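Local coordinates for phytoene synthase (Enterococcus hirae, PDB 5IYS), which probably joins two farnesyl diphosphates head to head, as dehydrosqualene synthases do, using magnesium ions bound in an all-helical terpene-synthase fold, at residues A[34-39]-A[242-247]; A[28-33]-A[247-252]. One frame throughout, in Å; residues are numbered along the deposited sequence.

Interaction 1 (A[34-39]-A[242-247])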
ATOM      1  N   PHE A  34       4.965  -4.398  10.435  1.00 16.04           N
ATOM      2  CA  PHE A  34       4.000  -3.880  11.402  1.00 14.44           C
ATOM      3  C   PHE A  34       3.894  -4.664  12.677  1.00 16.71           C
ATOM      4  O   PHE A  34       3.350  -4.184  13.659  1.00 14.33           O
ATOM      5  CB  PHE A  34       2.631  -3.595  10.765  1.00 16.25           C
ATOM      6  CG  PHE A  34       2.636  -2.370   9.877  1.00 14.99           C
ATOM      7  CD1 PHE A  34       2.877  -1.123  10.421  1.00 21.95           C
ATOM      8  CD2 PHE A  34       2.578  -2.490   8.494  1.00 21.85           C
ATOM      9  CE1 PHE A  34       2.938   0.013   9.601  1.00 20.65           C
ATOM     10  CE2 PHE A  34       2.597  -1.362   7.664  1.00 25.05           C
ATOM     11  CZ  PHE A  34       2.764  -0.105   8.217  1.00 22.52           C
ATOM     12  N   SER A  35       4.433  -5.880  12.678  1.00 19.67           N
ATOM     13  CA  SER A  35       4.469  -6.697  13.875  1.00 20.05           C
ATOM     14  C   SER A  35       5.404  -6.112  14.926  1.00 19.54           C
ATOM     15  O   SER A  35       5.324  -6.481  16.096  1.00 19.53           O
ATOM     16  CB  SER A  35       4.886  -8.130  13.524  1.00 21.30           C
ATOM     17  OG  SER A  35       6.282  -8.164  13.288  1.00 24.97           O
ATOM     18  N   GLN A  36       6.184  -5.111  14.541  1.00 19.03           N
ATOM     19  CA  GLN A  36       7.037  -4.400  15.499  1.00 19.08           C
ATOM     20  C   GLN A  36       6.291  -3.366  16.345  1.00 17.06           C
ATOM     21  O   GLN A  36       6.877  -2.808  17.267  1.00 19.64           O
ATOM     22  CB  GLN A  36       8.179  -3.708  14.764  1.00 17.09           C
ATOM     23  CG  GLN A  36       9.117  -4.724  14.107  1.00 17.09           C
ATOM     24  CD  GLN A  36      10.147  -4.055  13.220  1.00 18.40           C
ATOM     25  OE1 GLN A  36      11.325  -3.914  13.574  1.00 18.18           O
ATOM     26  NE2 GLN A  36       9.671  -3.525  12.106  1.00 16.91           N
ATOM     27  N   LEU A  37       5.047  -3.066  15.979  1.00 15.40           N
ATOM     28  CA  LEU A  37       4.176  -2.218  16.796  1.00 16.59           C
ATOM     29  C   LEU A  37       3.812  -2.924  18.079  1.00 17.47           C
ATOM     30  O   LEU A  37       3.749  -4.161  18.127  1.00 19.81           O
ATOM     31  CB  LEU A  37       2.881  -1.932  16.030  1.00 18.62           C
ATOM     32  CG  LEU A  37       3.021  -1.058  14.795  1.00 18.83           C
ATOM     33  CD1 LEU A  37       1.669  -0.995  14.017  1.00 16.61           C
ATOM     34  CD2 LEU A  37       3.495   0.310  15.304  1.00 19.95           C
ATOM     35  N   PRO A  38       3.487  -2.147  19.114  1.00 19.11           N
ATOM     36  CA  PRO A  38       2.836  -2.762  20.267  1.00 19.79           C
ATOM     37  C   PRO A  38       1.604  -3.530  19.783  1.00 20.01           C
ATOM     38  O   PRO A  38       0.953  -3.092  18.829  1.00 18.01           O
ATOM     39  CB  PRO A  38       2.367  -1.559  21.082  1.00 21.18           C
ATOM     40  CG  PRO A  38       3.246  -0.403  20.641  1.00 22.30           C
ATOM     41  CD  PRO A  38       3.484  -0.668  19.175  1.00 17.91           C
ATOM     42  N   LYS A  39       1.226  -4.559  20.533  1.00 19.53           N
ATOM     43  CA  LYS A  39       0.317  -5.600  20.067  1.00 19.99           C
ATOM     44  C   LYS A  39      -1.019  -5.025  19.588  1.00 17.69           C
ATOM     45  O   LYS A  39      -1.467  -5.382  18.519  1.00 17.33           O
ATOM     46  CB  LYS A  39       0.054  -6.627  21.183  1.00 21.67           C
ATOM     47  CG  LYS A  39      -0.812  -7.813  20.749  1.00 24.07           C
ATOM     48  CD  LYS A  39      -0.786  -8.988  21.741  1.00 31.94           C
ATOM     49  CE  LYS A  39      -1.712 -10.129  21.270  1.00 40.46           C
ATOM     50  NZ  LYS A  39      -2.238 -11.059  22.336  1.00 45.27           N
ATOM     51  N   LEU A 242       6.902   1.627  11.082  1.00 14.33           N
ATOM     52  CA  LEU A 242       6.533   2.343   9.878  1.00 14.81           C
ATOM     53  C   LEU A 242       7.723   2.512   8.934  1.00 14.48           C
ATOM     54  O   LEU A 242       7.610   2.360   7.726  1.00 13.95           O
ATOM     55  CB  LEU A 242       5.974   3.721  10.265  1.00 20.01           C
ATOM     56  CG  LEU A 242       5.701   4.654   9.086  1.00 16.61           C
ATOM     57  CD1 LEU A 242       4.624   4.153   8.173  1.00 17.49           C
ATOM     58  CD2 LEU A 242       5.376   6.073   9.611  1.00 25.54           C
ATOM     59  N   ALA A 243       8.868   2.949   9.460  1.00 15.07           N
ATOM     60  CA  ALA A 243      10.074   3.000   8.647  1.00 16.08           C
ATOM     61  C   ALA A 243      10.474   1.657   8.044  1.00 16.16           C
ATOM     62  O   ALA A 243      10.875   1.567   6.871  1.00 17.11           O
ATOM     63  CB  ALA A 243      11.222   3.604   9.489  1.00 16.95           C
ATOM     64  N   SER A 244      10.357   0.582   8.826  1.00 17.25           N
ATOM     65  CA  SER A 244      10.565  -0.769   8.278  1.00 17.09           C
ATOM     66  C   SER A 244       9.688  -1.048   7.060  1.00 17.16           C
ATOM     67  O   SER A 244      10.170  -1.521   6.008  1.00 16.02           O
ATOM     68  CB  SER A 244      10.343  -1.861   9.341  1.00 15.08           C
ATOM     69  OG  SER A 244      11.310  -1.714  10.357  1.00 17.44           O
ATOM     70  N   ALA A 245       8.398  -0.765   7.184  1.00 15.70           N
ATOM     71  CA  ALA A 245       7.518  -0.999   6.043  1.00 14.50           C
ATOM     72  C   ALA A 245       8.019  -0.226   4.818  1.00 15.57           C
ATOM     73  O   ALA A 245       8.067  -0.765   3.703  1.00 15.75           O
ATOM     74  CB  ALA A 245       6.069  -0.642   6.364  1.00 14.04           C
ATOM     75  N   ALA A 246       8.377   1.044   5.019  1.00 14.09           N
ATOM     76  CA  ALA A 246       8.860   1.868   3.937  1.00 16.58           C
ATOM     77  C   ALA A 246      10.151   1.283   3.320  1.00 16.45           C
ATOM     78  O   ALA A 246      10.279   1.272   2.099  1.00 14.81           O
ATOM     79  CB  ALA A 246       9.072   3.339   4.438  1.00 16.22           C
ATOM     80  N   PHE A 247      11.163   0.991   4.153  1.00 13.62           N
ATOM     81  CA  PHE A 247      12.465   0.549   3.635  1.00 16.71           C
ATOM     82  C   PHE A 247      12.344  -0.807   2.946  1.00 16.96           C
ATOM     83  O   PHE A 247      12.891  -1.025   1.850  1.00 17.12           O
ATOM     84  CB  PHE A 247      13.483   0.418   4.769  1.00 15.95           C
ATOM     85  CG  PHE A 247      14.215   1.699   5.107  1.00 18.49           C
ATOM     86  CD1 PHE A 247      13.528   2.820   5.533  1.00 19.51           C
ATOM     87  CD2 PHE A 247      15.605   1.681   5.243  1.00 23.80           C
ATOM     88  CE1 PHE A 247      14.217   3.984   5.958  1.00 19.79           C
ATOM     89  CE2 PHE A 247      16.298   2.802   5.687  1.00 28.17           C
ATOM     90  CZ  PHE A 247      15.600   3.964   6.026  1.00 23.73           C
TER
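Phe34 and Ala245 make the close-packed half of this contact: the Phe34 ring reaches the methyl of Ala245 with its outer atoms CE2 and CZ, each 3.8 Å from Ala245 CB. The ring approaches obliquely, and its CE1 passes the backbone of helix 236-258 at Leu242, 4.3 Å from Leu242 CA. The methyl of Ala245 projects from the helix toward the loop that carries the ring. With CG anti to its carbonyl carbon (chi1 -73°), Phe34 swings the end of its ring in to Ala245, although its CB does not itself point at the helix; Val45 of helix 39-60 packs on Phe34 too. All of this is buried and apolar.

The other half is polar and sits toward the solvent side through Gln36, which is partly exposed, while its partner Ser244 is buried. Gln36 stretches an extended side chain from the type I turn Phe34-Leu37, which is closed by the bond from Leu37 N to Phe34 O. Its NE2 donates to Ser244 OG at 3.0 Å, almost straight at 173° and in the plane of the amide. Gln240, one helical turn earlier, ties both groups together: its carbonyl oxygen bonds Ser244 OG, and its side-chain NE2 bonds Gln36 OE1. Gln36 NE2 also reaches the carbonyl of Ala33, so both ends of the amide are engaged and its rotation is probably fixed.

Phe34 and Leu242 each touch a bound farnesyl thiodiphosphate, a different molecule in each case, so this loop-to-helix junction forms part of the prenyl-chain pocket of the squalene/phytoene synthase fold.

Interaction 2 (A[28-33]-A[247-252]). With FPS (S-[(2E,6E)-3,7,11-trimethyldodeca-2,6,10-trienyl] trihydrogen thiodiphosphate), chain G.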
ATOM      1  N   LYS A  28       4.004 -10.897   3.655  1.00 27.78           N
ATOM      2  CA  LYS A  28       5.021 -11.275   4.631  1.00 29.93           C
ATOM      3  C   LYS A  28       5.779 -10.018   5.046  1.00 27.52           C
ATOM      4  O   LYS A  28       6.125  -9.894   6.217  1.00 26.37           O
ATOM      5  CB  LYS A  28       6.006 -12.297   4.052  1.00 32.48           C
ATOM      6  CG  LYS A  28       5.384 -13.671   3.837  1.00 38.33           C
ATOM      7  CD  LYS A  28       6.420 -14.768   4.072  1.00 49.04           C
ATOM      8  CE  LYS A  28       7.099 -15.210   2.776  1.00 54.34           C
ATOM      9  NZ  LYS A  28       7.536 -14.074   1.900  1.00 53.63           N
ATOM     10  N   SER A  29       5.972  -9.110   4.090  1.00 25.35           N
ATOM     11  CA  SER A  29       6.620  -7.810   4.326  1.00 28.20           C
ATOM     12  C   SER A  29       5.912  -6.922   5.345  1.00 22.96           C
ATOM     13  O   SER A  29       6.534  -6.404   6.259  1.00 23.38           O
ATOM     14  CB  SER A  29       6.737  -7.002   3.034  1.00 27.83           C
ATOM     15  OG  SER A  29       7.742  -7.516   2.166  1.00 40.75           O
ATOM     16  N   PHE A  30       4.636  -6.641   5.113  1.00 20.38           N
ATOM     17  CA  PHE A  30       3.911  -5.723   5.996  1.00 18.42           C
ATOM     18  C   PHE A  30       3.620  -6.397   7.327  1.00 18.09           C
ATOM     19  O   PHE A  30       3.580  -5.743   8.355  1.00 16.10           O
ATOM     20  CB  PHE A  30       2.634  -5.234   5.305  1.00 17.94           C
ATOM     21  CG  PHE A  30       2.882  -4.183   4.247  1.00 23.72           C
ATOM     22  CD1 PHE A  30       3.808  -3.176   4.454  1.00 27.65           C
ATOM     23  CD2 PHE A  30       2.165  -4.181   3.061  1.00 30.79           C
ATOM     24  CE1 PHE A  30       4.039  -2.202   3.470  1.00 29.39           C
ATOM     25  CE2 PHE A  30       2.362  -3.196   2.090  1.00 30.94           C
ATOM     26  CZ  PHE A  30       3.308  -2.204   2.295  1.00 28.95           C
ATOM     27  N   TYR A  31       3.456  -7.718   7.331  1.00 16.90           N
ATOM     28  CA  TYR A  31       3.312  -8.428   8.594  1.00 18.35           C
ATOM     29  C   TYR A  31       4.575  -8.306   9.419  1.00 16.69           C
ATOM     30  O   TYR A  31       4.494  -8.013  10.600  1.00 18.51           O
ATOM     31  CB  TYR A  31       3.004  -9.937   8.394  1.00 17.35           C
ATOM     32  CG  TYR A  31       2.750 -10.672   9.688  1.00 21.50           C
ATOM     33  CD1 TYR A  31       1.854 -10.176  10.627  1.00 21.92           C
ATOM     34  CD2 TYR A  31       3.282 -11.947   9.913  1.00 26.00           C
ATOM     35  CE1 TYR A  31       1.613 -10.824  11.814  1.00 22.45           C
ATOM     36  CE2 TYR A  31       3.010 -12.632  11.091  1.00 27.42           C
ATOM     37  CZ  TYR A  31       2.153 -12.082  12.022  1.00 29.72           C
ATOM     38  OH  TYR A  31       1.881 -12.761  13.195  1.00 32.11           O
ATOM     39  N   LEU A  32       5.737  -8.542   8.806  1.00 17.29           N
ATOM     40  CA  LEU A  32       7.003  -8.412   9.538  1.00 15.53           C
ATOM     41  C   LEU A  32       7.184  -6.970  10.030  1.00 18.33           C
ATOM     42  O   LEU A  32       7.436  -6.732  11.218  1.00 18.91           O
ATOM     43  CB  LEU A  32       8.160  -8.735   8.594  1.00 19.06           C
ATOM     44  CG  LEU A  32       9.560  -8.534   9.198  1.00 23.91           C
ATOM     45  CD1 LEU A  32       9.629  -9.369  10.470  1.00 29.79           C
ATOM     46  CD2 LEU A  32      10.600  -9.010   8.184  1.00 30.45           C
ATOM     47  N   ALA A  33       6.994  -6.003   9.133  1.00 16.27           N
ATOM     48  CA  ALA A  33       7.225  -4.606   9.494  1.00 15.55           C
ATOM     49  C   ALA A  33       6.269  -4.184  10.615  1.00 14.99           C
ATOM     50  O   ALA A  33       6.709  -3.731  11.675  1.00 16.76           O
ATOM     51  CB  ALA A  33       7.048  -3.729   8.283  1.00 14.64           C
ATOM     52  N   PHE A 247      11.163   0.991   4.153  1.00 13.62           N
ATOM     53  CA  PHE A 247      12.465   0.549   3.635  1.00 16.71           C
ATOM     54  C   PHE A 247      12.344  -0.807   2.946  1.00 16.96           C
ATOM     55  O   PHE A 247      12.891  -1.025   1.850  1.00 17.12           O
ATOM     56  CB  PHE A 247      13.483   0.418   4.769  1.00 15.95           C
ATOM     57  CG  PHE A 247      14.215   1.699   5.107  1.00 18.49           C
ATOM     58  CD1 PHE A 247      13.528   2.820   5.533  1.00 19.51           C
ATOM     59  CD2 PHE A 247      15.605   1.681   5.243  1.00 23.80           C
ATOM     60  CE1 PHE A 247      14.217   3.984   5.958  1.00 19.79           C
ATOM     61  CE2 PHE A 247      16.298   2.802   5.687  1.00 28.17           C
ATOM     62  CZ  PHE A 247      15.600   3.964   6.026  1.00 23.73           C
ATOM     63  N   ILE A 248      11.572  -1.704   3.548  1.00 14.93           N
ATOM     64  CA  ILE A 248      11.359  -3.000   2.889  1.00 16.10           C
ATOM     65  C   ILE A 248      10.674  -2.836   1.530  1.00 15.81           C
ATOM     66  O   ILE A 248      11.070  -3.485   0.557  1.00 16.42           O
ATOM     67  CB  ILE A 248      10.651  -4.004   3.820  1.00 16.09           C
ATOM     68  CG1 ILE A 248      11.634  -4.386   4.930  1.00 16.10           C
ATOM     69  CG2 ILE A 248      10.159  -5.267   3.097  1.00 15.87           C
ATOM     70  CD1 ILE A 248      10.959  -4.858   6.219  1.00 17.52           C
ATOM     71  N   TYR A 249       9.611  -2.030   1.463  1.00 15.80           N
ATOM     72  CA  TYR A 249       8.918  -1.887   0.190  1.00 17.11           C
ATOM     73  C   TYR A 249       9.827  -1.219  -0.860  1.00 15.17           C
ATOM     74  O   TYR A 249       9.895  -1.689  -1.996  1.00 15.84           O
ATOM     75  CB  TYR A 249       7.576  -1.162   0.348  1.00 12.57           C
ATOM     76  CG  TYR A 249       6.546  -1.737  -0.585  1.00 18.66           C
ATOM     77  CD1 TYR A 249       5.984  -2.982  -0.337  1.00 19.92           C
ATOM     78  CD2 TYR A 249       6.232  -1.088  -1.771  1.00 18.81           C
ATOM     79  CE1 TYR A 249       5.032  -3.510  -1.176  1.00 21.15           C
ATOM     80  CE2 TYR A 249       5.278  -1.606  -2.642  1.00 19.45           C
ATOM     81  CZ  TYR A 249       4.705  -2.823  -2.341  1.00 22.11           C
ATOM     82  OH  TYR A 249       3.797  -3.365  -3.199  1.00 22.33           O
ATOM     83  N   ARG A 250      10.579  -0.202  -0.447  1.00 16.90           N
ATOM     84  CA  ARG A 250      11.427   0.578  -1.358  1.00 18.34           C
ATOM     85  C   ARG A 250      12.532  -0.276  -1.970  1.00 20.10           C
ATOM     86  O   ARG A 250      13.004  -0.018  -3.081  1.00 16.69           O
ATOM     87  CB  ARG A 250      12.108   1.735  -0.609  1.00 17.73           C
ATOM     88  CG  ARG A 250      13.039   2.548  -1.505  1.00 20.86           C
ATOM     89  CD  ARG A 250      13.522   3.808  -0.774  1.00 21.80           C
ATOM     90  NE  ARG A 250      14.322   3.407   0.383  1.00 22.74           N
ATOM     91  CZ  ARG A 250      14.890   4.261   1.225  1.00 28.27           C
ATOM     92  NH1 ARG A 250      14.711   5.566   1.047  1.00 23.35           N
ATOM     93  NH2 ARG A 250      15.563   3.810   2.283  1.00 21.06           N
ATOM     94  N   GLU A 251      13.046  -1.188  -1.153  1.00 18.60           N
ATOM     95  CA  GLU A 251      14.069  -2.148  -1.585  1.00 20.78           C
ATOM     96  C   GLU A 251      13.732  -2.912  -2.853  1.00 20.85           C
ATOM     97  O   GLU A 251      14.627  -3.258  -3.636  1.00 20.27           O
ATOM     98  CB  GLU A 251      14.374  -3.125  -0.430  1.00 20.19           C
ATOM     99  CG  GLU A 251      15.382  -4.213  -0.811  1.00 23.31           C
ATOM    100  CD  GLU A 251      16.815  -3.712  -0.890  1.00 33.24           C
ATOM    101  OE1 GLU A 251      17.085  -2.549  -0.518  1.00 27.61           O
ATOM    102  OE2 GLU A 251      17.675  -4.479  -1.384  1.00 31.96           O
ATOM    103  N   GLN A 252      12.445  -3.091  -3.140  1.00 21.14           N
ATOM    104  CA  GLN A 252      12.089  -3.752  -4.391  1.00 21.44           C
ATOM    105  C   GLN A 252      12.521  -3.025  -5.656  1.00 22.44           C
ATOM    106  O   GLN A 252      12.670  -3.659  -6.709  1.00 23.13           O
ATOM    107  CB  GLN A 252      10.595  -4.065  -4.463  1.00 21.45           C
ATOM    108  CG  GLN A 252      10.142  -4.849  -3.230  1.00 21.07           C
ATOM    109  CD  GLN A 252       8.648  -5.023  -3.197  1.00 28.71           C
ATOM    110  OE1 GLN A 252       8.128  -6.077  -3.569  1.00 24.39           O
ATOM    111  NE2 GLN A 252       7.945  -3.934  -2.924  1.00 21.51           N
TER
HETATM  112  C1  FPS G 506       1.049  -3.414  -1.273  1.00 41.38           C
HETATM  113  S1  FPS G 506      -0.123  -4.457  -0.490  1.00 41.48           S
HETATM  114  C2  FPS G 506       0.723  -2.055  -0.681  1.00 37.31           C
HETATM  115  C3  FPS G 506       0.810  -0.893  -1.351  1.00 38.26           C
HETATM  116  C4  FPS G 506       1.284  -0.860  -2.774  1.00 34.47           C
HETATM  117  C5  FPS G 506       0.466   0.425  -0.685  1.00 33.77           C
HETATM  118  C6  FPS G 506       0.002   0.315   0.767  1.00 33.25           C
HETATM  119  C7  FPS G 506       0.076   1.690   1.401  1.00 23.11           C
HETATM  120  C8  FPS G 506       0.437   1.871   2.684  1.00 23.82           C
HETATM  121  C10 FPS G 506       0.352   3.277   3.236  1.00 18.71           C
HETATM  122  C9  FPS G 506       0.845   0.738   3.595  1.00 24.60           C
HETATM  123  C11 FPS G 506       1.715   3.674   3.809  1.00 20.62           C
HETATM  124  C12 FPS G 506       1.629   5.007   4.536  1.00 17.93           C
HETATM  125  C13 FPS G 506       1.421   5.146   5.865  1.00 20.11           C
HETATM  126  C14 FPS G 506       1.388   6.523   6.478  1.00 20.31           C
HETATM  127  C15 FPS G 506       1.250   3.959   6.777  1.00 23.53           C
HETATM  128  PA  FPS G 506       0.454  -6.438  -0.564  1.00 39.78           P
HETATM  129  O1A FPS G 506      -0.111  -7.201   0.552  1.00 38.97           O
HETATM  130  O2A FPS G 506      -0.324  -6.934  -1.893  1.00 46.92           O
HETATM  131  O3A FPS G 506       2.004  -6.701  -0.840  1.00 46.79           O
HETATM  132  PB  FPS G 506       2.447  -6.746  -2.402  1.00 43.56           P
HETATM  133  O1B FPS G 506       2.468  -8.163  -2.906  1.00 45.94           O
HETATM  134  O2B FPS G 506       3.775  -6.027  -2.401  1.00 39.85           O
HETATM  135  O3B FPS G 506       1.510  -5.994  -3.323  1.00 50.92           O
HETATM  136  O   HOH W   1       9.214  -6.188  -0.376  1.00 36.36           O
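Phe30 and Tyr249 hold their rings nearly parallel, planes 7° apart, yet offset so far that little of one ring lies over the other. Their centroids are 5.5 Å apart, and the closest approach, 3.8 Å from Phe30 CZ to Tyr249 CD1, is oblique to both rings. Each ring turns to the same farnesyl thiodiphosphate. Phe30 meets the start of the prenyl chain with its edge: its CE2 is 3.4 Å from C2 of the ligand, and C1 lies in the ring plane. Tyr249 works at the diphosphate end, where its hydroxyl donates to O2B at 2.8 Å. That hydroxyl is also bonded to the side-chain amide of Asn169, a magnesium-binding residue, so Tyr249 links the diphosphate to the metal-binding helix 155-172.

The site belongs to the all-helical terpene-synthase fold, in which helices 28-34 and 236-258 pack together here and both present aromatic groups to the substrate analogue. Gln252 backs the phenol ring, its NE2 lying 3.2 Å above the centre of one face while donating to Tyr249 O on a carbonyl lone pair. Arg172, which bonds Gln252 OE1, also binds the ligand.

Farther from the ligand, Ser29 meets Ile248: the serine OG comes within 3.4 Å of Ile248 CG2. The first torsion of Ile248 (chi1 -69°) puts this methyl branch, rather than CG1, against the serine. A water 3.2 Å from Ser29 OG adds a weak bridge to the carbonyl oxygen of Ile248.

Both contacts join the region around helix 28-34 to helix 236-258: interaction 2 uses helix 28-34 itself, and interaction 1 uses the end of that helix and the loop that follows. They run on into each other, with Ala245 CB 3.9 Å from Phe30 CE1 and Ala33 packed on Ser244 and Ala245. Each is mostly buried, with a partly exposed polar residue, Gln36 in one and Ser29 in the other. The chemistry differs. Interaction 1 has a direct side-chain hydrogen bond and lies along the prenyl chains; interaction 2 has no direct hydrogen bond between its segments and spends its main polar group on the diphosphate, close to the metal-binding residues.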